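Local coordinates for protein pectate lyase (PDB 5X2I) that cleaves polygalacturonate by calcium-dependent beta-elimination, releasing oligosaccharides with an unsaturated galacturonosyl residue at their non-reducing ends, at residues N116-V121 against N180-N185; K218-D223 against H245-I250; N275-A280 against S303-Y308. All coordinates share one frame; numbering follows the deposited sequence.

Contact 1: residues N116-V121 against N180-N185. With CA (calcium ion), chain B.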
loop_
_atom_site.group_PDB
_atom_site.type_symbol
_atom_site.label_atom_id
_atom_site.label_comp_id
_atom_site.label_asym_id
_atom_site.label_seq_id
_atom_site.Cartn_x
_atom_site.Cartn_y
_atom_site.Cartn_z
ATOM N N ASN A 116 -9.198 -13.770 14.132
ATOM C CA ASN A 116 -10.611 -13.800 13.870
ATOM C C ASN A 116 -10.990 -12.706 12.851
ATOM O O ASN A 116 -11.772 -12.947 11.931
ATOM C CB ASN A 116 -11.397 -13.609 15.198
ATOM C CG ASN A 116 -11.170 -14.760 16.186
ATOM O OD1 ASN A 116 -10.750 -15.864 15.811
ATOM N ND2 ASN A 116 -11.478 -14.521 17.436
ATOM N N GLN A 117 -10.501 -11.480 13.039
ATOM C CA GLN A 117 -10.813 -10.427 12.084
ATOM C C GLN A 117 -10.199 -10.701 10.710
ATOM O O GLN A 117 -10.847 -10.523 9.668
ATOM C CB GLN A 117 -10.430 -9.068 12.595
ATOM C CG GLN A 117 -10.664 -8.009 11.518
ATOM C CD GLN A 117 -10.573 -6.576 12.026
ATOM O OE1 GLN A 117 -9.884 -6.290 13.035
ATOM N NE2 GLN A 117 -11.195 -5.671 11.302
ATOM N N LYS A 118 -8.968 -11.219 10.733
ATOM C CA LYS A 118 -8.215 -11.482 9.530
ATOM C C LYS A 118 -8.938 -12.470 8.595
ATOM O O LYS A 118 -8.941 -12.317 7.384
ATOM C CB LYS A 118 -6.881 -12.041 9.928
ATOM C CG LYS A 118 -5.909 -12.270 8.784
ATOM C CD LYS A 118 -4.622 -12.881 9.291
ATOM C CE LYS A 118 -3.621 -12.916 8.156
ATOM N NZ LYS A 118 -2.254 -13.363 8.578
ATOM N N ALA A 119 -9.548 -13.475 9.198
ATOM C CA ALA A 119 -10.271 -14.506 8.485
ATOM C C ALA A 119 -11.419 -13.872 7.668
ATOM O O ALA A 119 -11.818 -14.440 6.685
ATOM C CB ALA A 119 -10.824 -15.547 9.449
ATOM N N ARG A 120 -11.948 -12.718 8.112
ATOM C CA ARG A 120 -13.013 -12.004 7.407
ATOM C C ARG A 120 -12.506 -10.969 6.405
ATOM O O ARG A 120 -13.019 -10.953 5.283
ATOM C CB ARG A 120 -13.994 -11.277 8.326
ATOM C CG ARG A 120 -14.669 -12.103 9.416
ATOM C CD ARG A 120 -15.221 -13.420 8.931
ATOM N NE ARG A 120 -16.358 -13.179 8.109
ATOM C CZ ARG A 120 -17.068 -14.095 7.469
ATOM N NH1 ARG A 120 -16.799 -15.374 7.562
ATOM N NH2 ARG A 120 -18.084 -13.697 6.732
ATOM N N VAL A 121 -11.535 -10.125 6.815
ATOM C CA VAL A 121 -11.139 -8.943 6.013
ATOM C C VAL A 121 -10.120 -9.235 4.935
ATOM O O VAL A 121 -10.129 -8.533 3.920
ATOM C CB VAL A 121 -10.691 -7.703 6.847
ATOM C CG1 VAL A 121 -11.818 -7.250 7.771
ATOM C CG2 VAL A 121 -9.427 -7.913 7.658
ATOM N N ASN A 180 1.143 -1.079 16.007
ATOM C CA ASN A 180 1.126 -1.570 14.599
ATOM C C ASN A 180 -0.095 -2.423 14.321
ATOM O O ASN A 180 -0.518 -3.237 15.169
ATOM C CB ASN A 180 2.418 -2.374 14.293
ATOM C CG ASN A 180 3.626 -1.465 14.236
ATOM O OD1 ASN A 180 3.614 -0.478 13.485
ATOM N ND2 ASN A 180 4.650 -1.738 15.085
ATOM N N SER A 181 -0.669 -2.223 13.156
ATOM C CA SER A 181 -1.825 -2.934 12.724
ATOM C C SER A 181 -1.440 -3.821 11.524
ATOM O O SER A 181 -0.388 -3.689 10.973
ATOM C CB SER A 181 -2.959 -1.951 12.466
ATOM O OG SER A 181 -3.609 -1.604 13.716
ATOM N N GLN A 182 -2.310 -4.731 11.107
ATOM C CA GLN A 182 -1.952 -5.803 10.164
ATOM C C GLN A 182 -2.407 -5.552 8.736
ATOM O O GLN A 182 -1.919 -6.202 7.793
ATOM C CB GLN A 182 -2.630 -7.143 10.610
ATOM C CG GLN A 182 -1.867 -7.928 11.643
ATOM C CD GLN A 182 -1.132 -9.114 11.037
ATOM O OE1 GLN A 182 -1.738 -10.082 10.559
ATOM N NE2 GLN A 182 0.194 -9.038 11.046
ATOM N N TYR A 183 -3.436 -4.731 8.584
ATOM C CA TYR A 183 -4.176 -4.657 7.313
ATOM C C TYR A 183 -3.777 -3.498 6.418
ATOM O O TYR A 183 -3.883 -2.350 6.811
ATOM C CB TYR A 183 -5.709 -4.697 7.504
ATOM C CG TYR A 183 -6.118 -5.813 8.444
ATOM C CD1 TYR A 183 -5.713 -7.126 8.218
ATOM C CD2 TYR A 183 -6.764 -5.535 9.647
ATOM C CE1 TYR A 183 -5.972 -8.141 9.121
ATOM C CE2 TYR A 183 -7.087 -6.560 10.519
ATOM C CZ TYR A 183 -6.633 -7.860 10.291
ATOM O OH TYR A 183 -6.925 -8.881 11.183
ATOM N N ASP A 184 -3.383 -3.851 5.186
ATOM C CA ASP A 184 -3.195 -2.930 4.056
ATOM C C ASP A 184 -4.459 -2.965 3.222
ATOM O O ASP A 184 -5.290 -3.840 3.404
ATOM C CB ASP A 184 -2.048 -3.404 3.183
ATOM C CG ASP A 184 -0.739 -3.601 3.980
ATOM O OD1 ASP A 184 -0.479 -2.765 4.861
ATOM O OD2 ASP A 184 0.026 -4.565 3.727
ATOM N N ASN A 185 -4.617 -2.035 2.282
ATOM C CA ASN A 185 -5.677 -2.183 1.310
ATOM C C ASN A 185 -5.290 -3.292 0.329
ATOM O O ASN A 185 -6.105 -4.196 0.031
ATOM C CB ASN A 185 -5.929 -0.895 0.523
ATOM C CG ASN A 185 -6.157 0.311 1.408
ATOM O OD1 ASN A 185 -5.312 1.214 1.492
ATOM N ND2 ASN A 185 -7.287 0.310 2.105
HETATM CA CA CA B . 1.414 -3.863 5.428
HETATM O O HOH W 1 -7.593 -7.680 13.676
HETATM O O HOH W 2 0.754 -5.726 6.608
#
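Tyr183 reaches across to the end of a helix and lays its ring between Val121 and its own neighbour Gln182. Its CG stands opposite the carbonyl carbon (chi1 -48°), which sends the ring toward Val121. The apolar part is a CH-pi contact: Val121 CG2 lies 3.7 Å from the centroid of the Tyr183 ring and only 7° off the ring normal, over the centre of the face. Gln182 CB rests against the opposite face, offset toward the rim. The ring is thus gripped on both faces, and Gln117 OE1 adds a contact at the edge, 3.8 Å from Tyr183 CE2.

The polar part runs through water. A water lies 2.8 Å from Gln117 OE1, to which it probably donates, and is hydrogen-bonded to Tyr183 OH, also at 2.8 Å. Gln117 is itself held beyond the contact, its NE2 bonded to Asn65 and its OE1 to Tyr165. Although Lys118 N is near Tyr183 OH, the angle is too poor for a bond; the hydroxyl instead packs on Lys118 CB at 3.4 Å.

A second water binds calcium and donates to Gln182 O, while Asp184 chelates the ion through OD1 and OD2, both at 2.3 Å. The contact fastens the last turns of helix 105-121 to the loop between strands 178-180 and 186-189, with Gln114 of the same helix also touching Gln182 and Tyr183.

Contact 2: residues K218-D223 against H245-I250. With CA (calcium ion), chain B.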
loop_
_atom_site.group_PDB
_atom_site.type_symbol
_atom_site.label_atom_id
_atom_site.label_comp_id
_atom_site.label_asym_id
_atom_site.label_seq_id
_atom_site.Cartn_x
_atom_site.Cartn_y
_atom_site.Cartn_z
ATOM N N LYS A 218 0.279 7.144 18.735
ATOM C CA LYS A 218 -1.029 7.015 18.108
ATOM C C LYS A 218 -1.445 5.535 18.133
ATOM O O LYS A 218 -0.648 4.654 17.715
ATOM C CB LYS A 218 -1.001 7.508 16.664
ATOM C CG LYS A 218 -2.433 7.666 16.091
ATOM C CD LYS A 218 -2.579 8.852 15.163
ATOM C CE LYS A 218 -2.885 10.201 15.831
ATOM N NZ LYS A 218 -4.226 10.400 16.460
ATOM N N TYR A 219 -2.685 5.276 18.621
ATOM C CA TYR A 219 -3.296 3.947 18.596
ATOM C C TYR A 219 -3.721 3.659 17.179
ATOM O O TYR A 219 -4.841 3.823 16.807
ATOM C CB TYR A 219 -4.507 3.857 19.547
ATOM C CG TYR A 219 -5.099 2.473 19.774
ATOM C CD1 TYR A 219 -4.317 1.396 20.101
ATOM C CD2 TYR A 219 -6.458 2.288 19.759
ATOM C CE1 TYR A 219 -4.864 0.136 20.366
ATOM C CE2 TYR A 219 -7.008 1.069 20.016
ATOM C CZ TYR A 219 -6.189 -0.018 20.298
ATOM O OH TYR A 219 -6.723 -1.239 20.537
ATOM N N GLN A 220 -2.759 3.203 16.391
ATOM C CA GLN A 220 -2.870 3.119 14.932
ATOM C C GLN A 220 -3.654 1.884 14.491
ATOM O O GLN A 220 -3.169 0.781 14.642
ATOM C CB GLN A 220 -1.433 3.186 14.348
ATOM C CG GLN A 220 -1.341 3.088 12.817
ATOM C CD GLN A 220 -2.161 4.166 12.123
ATOM O OE1 GLN A 220 -3.328 3.981 11.786
ATOM N NE2 GLN A 220 -1.560 5.320 11.962
ATOM N N HIS A 221 -4.854 2.098 13.926
ATOM C CA HIS A 221 -5.704 1.059 13.346
ATOM C C HIS A 221 -5.392 0.702 11.916
ATOM O O HIS A 221 -5.945 -0.294 11.375
ATOM C CB HIS A 221 -7.185 1.446 13.431
ATOM C CG HIS A 221 -7.688 1.575 14.834
ATOM N ND1 HIS A 221 -8.011 0.486 15.618
ATOM C CD2 HIS A 221 -7.936 2.676 15.589
ATOM C CE1 HIS A 221 -8.447 0.911 16.794
ATOM N NE2 HIS A 221 -8.380 2.230 16.818
ATOM N N HIS A 222 -4.555 1.483 11.258
ATOM C CA HIS A 222 -4.254 1.262 9.833
ATOM C C HIS A 222 -2.846 0.820 9.654
ATOM O O HIS A 222 -2.059 0.981 10.568
ATOM C CB HIS A 222 -4.420 2.584 9.089
ATOM C CG HIS A 222 -5.809 3.081 9.097
ATOM N ND1 HIS A 222 -6.157 4.283 9.676
ATOM C CD2 HIS A 222 -6.970 2.479 8.732
ATOM C CE1 HIS A 222 -7.465 4.455 9.551
ATOM N NE2 HIS A 222 -7.986 3.361 9.005
ATOM N N ASP A 223 -2.518 0.210 8.504
ATOM C CA ASP A 223 -1.113 -0.072 8.197
ATOM C C ASP A 223 -0.817 0.508 6.832
ATOM O O ASP A 223 -1.024 1.721 6.633
ATOM C CB ASP A 223 -0.803 -1.569 8.336
ATOM C CG ASP A 223 0.713 -1.838 8.429
ATOM O OD1 ASP A 223 1.376 -1.192 9.279
ATOM O OD2 ASP A 223 1.213 -2.581 7.602
ATOM N N HIS A 245 -3.720 9.516 4.853
ATOM C CA HIS A 245 -3.268 8.242 5.391
ATOM C C HIS A 245 -1.830 8.401 5.916
ATOM O O HIS A 245 -1.076 9.275 5.415
ATOM C CB HIS A 245 -3.359 7.153 4.292
ATOM C CG HIS A 245 -2.915 5.805 4.734
ATOM N ND1 HIS A 245 -3.782 4.880 5.265
ATOM C CD2 HIS A 245 -1.690 5.225 4.744
ATOM C CE1 HIS A 245 -3.118 3.769 5.543
ATOM N NE2 HIS A 245 -1.849 3.957 5.238
ATOM N N ASP A 246 -1.453 7.593 6.907
ATOM C CA ASP A 246 -0.076 7.665 7.481
ATOM C C ASP A 246 0.979 6.895 6.655
ATOM O O ASP A 246 1.741 7.538 5.864
ATOM C CB ASP A 246 -0.096 7.333 8.970
ATOM C CG ASP A 246 1.237 7.592 9.675
ATOM O OD1 ASP A 246 2.311 7.786 9.082
ATOM O OD2 ASP A 246 1.207 7.553 10.871
ATOM N N LYS A 247 1.010 5.568 6.757
ATOM C CA LYS A 247 2.056 4.760 6.086
ATOM C C LYS A 247 1.574 4.245 4.717
ATOM O O LYS A 247 0.767 3.332 4.654
ATOM C CB LYS A 247 2.504 3.598 7.015
ATOM C CG LYS A 247 2.895 4.062 8.405
ATOM C CD LYS A 247 3.317 2.957 9.394
ATOM C CE LYS A 247 2.173 2.176 9.960
ATOM N NZ LYS A 247 2.373 1.834 11.417
ATOM N N SER A 248 2.019 4.851 3.624
ATOM C CA SER A 248 1.454 4.510 2.301
ATOM C C SER A 248 1.948 3.186 1.674
ATOM O O SER A 248 1.156 2.319 1.413
ATOM C CB SER A 248 1.625 5.638 1.287
ATOM O OG SER A 248 1.212 5.187 -0.005
ATOM N N SER A 249 3.238 3.048 1.422
ATOM C CA SER A 249 3.763 2.026 0.504
ATOM C C SER A 249 5.118 1.530 0.958
ATOM O O SER A 249 6.100 2.265 0.820
ATOM C CB SER A 249 3.902 2.629 -0.931
ATOM O OG SER A 249 2.616 2.937 -1.468
ATOM N N ILE A 250 5.157 0.336 1.582
ATOM C CA ILE A 250 6.391 -0.233 2.118
ATOM C C ILE A 250 6.765 -1.413 1.264
ATOM O O ILE A 250 5.933 -2.325 1.113
ATOM C CB ILE A 250 6.225 -0.712 3.587
ATOM C CG1 ILE A 250 5.898 0.499 4.494
ATOM C CG2 ILE A 250 7.486 -1.398 4.109
ATOM C CD1 ILE A 250 4.449 1.001 4.400
HETATM CA CA CA B . 1.414 -3.863 5.428
HETATM O O HOH W 3 0.517 -0.205 11.356
HETATM O O HOH W 4 -0.880 4.116 8.229
HETATM O O HOH W 2 0.754 -5.726 6.608
#
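Lys247 and Asp223 meet beside the calcium site, and the lysine side chain traces the contact. Its CB lies 4.0 Å from Asp223 O; the chain runs straight through CG, and at CD it packs against Arg279. It then bends at chi3 (-77°), which brings CE to 3.5 Å from Asp223 OD1. The tip, NZ, forms a long salt bridge with Asp223 OD1, 3.8 Å away, and the gap is bridged by a water that accepts from NZ while donating to Asp223 OD1 and to His222 O. The aspartate therefore divides its carboxylate: OD1 faces the lysine side, and OD2 binds calcium at 2.5 Å.

Asp223 O is a second focus. The His245 ring presents NE2 to it edge-on, 2.8 Å away, but the N-H...O angle of 129° makes this bond weak; an equally weak bond goes to Lys247 O, a bifurcated arrangement with both arms weak. The other ring nitrogen, ND1, is bonded to Asp203. Another water donates to Asp223 O and accepts from Lys247 N, adding a backbone-to-backbone bridge.

Gln220 folds back at chi2 (57°), and its OE1 accepts from His222 N at 2.8 Å, while NE2 is bonded to Asp208. Its CG lies 4.2 Å from Lys247 NZ. With an alanine here, His222 N would probably lose this acceptor, Asp208 its amide partner, and a gap would open beside Lys247 NZ.

This pairing of a calcium-binding aspartate with a lysine on the next coil, close to Arg279, is consistent with the catalytic cleft of a polysaccharide lyase family 1 beta-helix, where calcium-binding aspartates face basic residues.

Contact 3: residues N275-A280 against S303-Y308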
loop_
_atom_site.group_PDB
_atom_site.type_symbol
_atom_site.label_atom_id
_atom_site.label_comp_id
_atom_site.label_asym_id
_atom_site.label_seq_id
_atom_site.Cartn_x
_atom_site.Cartn_y
_atom_site.Cartn_z
ATOM N N ASN A 275 -1.621 14.451 1.435
ATOM C CA ASN A 275 -1.744 14.223 2.875
ATOM C C ASN A 275 -1.383 12.800 3.280
ATOM O O ASN A 275 -2.148 12.118 3.958
ATOM C CB ASN A 275 -3.148 14.602 3.346
ATOM C CG ASN A 275 -3.469 16.065 3.092
ATOM O OD1 ASN A 275 -2.563 16.900 3.010
ATOM N ND2 ASN A 275 -4.721 16.367 2.896
ATOM N N ILE A 276 -0.229 12.368 2.797
ATOM C CA ILE A 276 0.409 11.141 3.157
ATOM C C ILE A 276 1.574 11.500 4.055
ATOM O O ILE A 276 2.416 12.334 3.710
ATOM C CB ILE A 276 0.873 10.329 1.899
ATOM C CG1 ILE A 276 -0.334 9.799 1.068
ATOM C CG2 ILE A 276 1.745 9.185 2.290
ATOM C CD1 ILE A 276 -1.379 8.967 1.799
ATOM N N VAL A 277 1.634 10.865 5.229
ATOM C CA VAL A 277 2.654 11.208 6.208
ATOM C C VAL A 277 4.015 10.705 5.765
ATOM O O VAL A 277 5.002 11.426 5.851
ATOM C CB VAL A 277 2.294 10.656 7.611
ATOM C CG1 VAL A 277 3.422 10.891 8.610
ATOM C CG2 VAL A 277 1.009 11.284 8.092
ATOM N N GLN A 278 4.078 9.426 5.360
ATOM C CA GLN A 278 5.339 8.798 5.162
ATOM C C GLN A 278 5.270 7.583 4.275
ATOM O O GLN A 278 4.223 7.031 4.025
ATOM C CB GLN A 278 5.962 8.371 6.558
ATOM C CG GLN A 278 5.026 7.425 7.332
ATOM C CD GLN A 278 5.606 6.924 8.629
ATOM O OE1 GLN A 278 6.773 6.580 8.703
ATOM N NE2 GLN A 278 4.794 6.913 9.677
ATOM N N ARG A 279 6.447 7.125 3.875
ATOM C CA ARG A 279 6.693 5.869 3.136
ATOM C C ARG A 279 6.002 5.791 1.790
ATOM O O ARG A 279 5.039 5.100 1.642
ATOM C CB ARG A 279 6.362 4.650 3.978
ATOM C CG ARG A 279 7.029 4.681 5.284
ATOM C CD ARG A 279 6.672 3.564 6.168
ATOM N NE ARG A 279 7.156 3.861 7.500
ATOM C CZ ARG A 279 7.006 3.070 8.536
ATOM N NH1 ARG A 279 6.387 1.920 8.392
ATOM N NH2 ARG A 279 7.435 3.456 9.723
ATOM N N ALA A 280 6.508 6.532 0.845
ATOM C CA ALA A 280 5.815 6.722 -0.368
ATOM C C ALA A 280 6.735 6.717 -1.577
ATOM O O ALA A 280 6.690 7.634 -2.371
ATOM C CB ALA A 280 5.042 8.010 -0.302
ATOM N N SER A 303 -3.919 16.467 10.863
ATOM C CA SER A 303 -4.422 15.108 10.704
ATOM C C SER A 303 -3.359 14.167 10.167
ATOM O O SER A 303 -3.089 13.113 10.765
ATOM C CB SER A 303 -5.706 15.085 9.886
ATOM O OG SER A 303 -5.724 16.114 8.947
ATOM N N TYR A 304 -2.754 14.557 9.062
ATOM C CA TYR A 304 -1.723 13.746 8.425
ATOM C C TYR A 304 -0.566 14.638 7.944
ATOM O O TYR A 304 -0.395 14.815 6.752
ATOM C CB TYR A 304 -2.332 13.065 7.201
ATOM C CG TYR A 304 -3.342 11.993 7.532
ATOM C CD1 TYR A 304 -2.933 10.791 8.111
ATOM C CD2 TYR A 304 -4.728 12.195 7.312
ATOM C CE1 TYR A 304 -3.848 9.798 8.440
ATOM C CE2 TYR A 304 -5.648 11.208 7.597
ATOM C CZ TYR A 304 -5.223 10.003 8.166
ATOM O OH TYR A 304 -6.147 9.002 8.468
ATOM N N PRO A 305 0.260 15.121 8.855
ATOM C CA PRO A 305 1.388 15.969 8.449
ATOM C C PRO A 305 2.443 15.219 7.670
ATOM O O PRO A 305 2.809 14.091 8.023
ATOM C CB PRO A 305 1.979 16.497 9.784
ATOM C CG PRO A 305 1.443 15.563 10.859
ATOM C CD PRO A 305 0.137 15.005 10.329
ATOM N N PHE A 306 2.918 15.870 6.597
ATOM C CA PHE A 306 3.991 15.327 5.803
ATOM C C PHE A 306 5.277 15.179 6.628
ATOM O O PHE A 306 5.796 16.139 7.259
ATOM C CB PHE A 306 4.200 16.208 4.575
ATOM C CG PHE A 306 5.289 15.717 3.659
ATOM C CD1 PHE A 306 6.636 15.898 3.995
ATOM C CD2 PHE A 306 4.977 15.098 2.471
ATOM C CE1 PHE A 306 7.650 15.464 3.151
ATOM C CE2 PHE A 306 5.991 14.655 1.633
ATOM C CZ PHE A 306 7.322 14.860 1.957
ATOM N N SER A 307 5.865 13.997 6.523
ATOM C CA SER A 307 7.148 13.739 7.177
ATOM C C SER A 307 8.272 13.495 6.149
ATOM O O SER A 307 9.296 14.169 6.164
ATOM C CB SER A 307 7.003 12.552 8.119
ATOM O OG SER A 307 8.254 12.275 8.620
ATOM N N TYR A 308 8.077 12.530 5.266
ATOM C CA TYR A 308 8.960 12.368 4.104
ATOM C C TYR A 308 8.196 11.640 2.965
ATOM O O TYR A 308 7.145 11.032 3.220
ATOM C CB TYR A 308 10.235 11.615 4.503
ATOM C CG TYR A 308 10.005 10.155 4.891
ATOM C CD1 TYR A 308 10.025 9.137 3.930
ATOM C CD2 TYR A 308 9.761 9.794 6.214
ATOM C CE1 TYR A 308 9.841 7.796 4.280
ATOM C CE2 TYR A 308 9.617 8.465 6.564
ATOM C CZ TYR A 308 9.631 7.484 5.587
ATOM O OH TYR A 308 9.411 6.148 5.986
HETATM O O HOH W 5 -0.208 16.780 4.708
#
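A corner of the parallel beta-helix, where strand 276-278 packs against the loop leading to strand 310-312, brings Val277 against Phe306 and its neighbours. The carbonyl of Val277 is the polar centre. Ser307 N donates to Val277 O at 2.8 Å, in the carbonyl plane and on a lone pair, and Tyr308 N adds a weak bond to the same oxygen. Two successive amides thus converge on one acceptor.

The valine side chain packs alongside. With CG1 anti to the backbone N (chi1 174°), both methyls straddle Pro305 O, each 3.3 Å away, and CG2 continues to Tyr304 CB at 3.9 Å, meeting the tyrosine ring at its edge. The Tyr304 hydroxyl leads away to Asp208 N.

Farther along, the Tyr308 ring is approached over one face by Gln278 CB, a CH-pi contact 4.1 Å from the centroid and 29° off the normal. Gln278 NE2 is bonded to Asp246, and its OE1 takes a weak bond from Arg279 NE. At the other end, a water lies within hydrogen-bonding distance of both Asn275 OD1 and Tyr304 O, spanning the two segments, while Asn275 ND2 is bonded to Asp244.

Arg279 is the inferred active-site residue, and Lys247 packs on it from the preceding coil. Stacked coils whose turns and loops flank an arginine near the calcium are typical of the substrate cleft in the pectate lyase beta-helix.

Overall arrangement
The three contacts follow in series along the chain and converge on the calcium cleft. Contacts 1 and 2, centres about 13 Å apart, each supply a ligand to the same ion, and Asp184 OD1 lies 3.2 Å from Asp223 OD2; Asp227 completes the acidic set. One metal-bound water belongs to both, and a probable hydrogen bond of 2.6 Å joins Ser181 OG to Gln220 O. Contacts 2 and 3, centres about 10 Å apart, are tied by the Asp246-Gln278 bond and a probable hydrogen bond of 2.7 Å from Ser249 N to Arg279 O. The Arg279 side chain lies about 8 Å from calcium. Contacts 1 and 3 do not touch, their nearest atoms being about 6 Å apart.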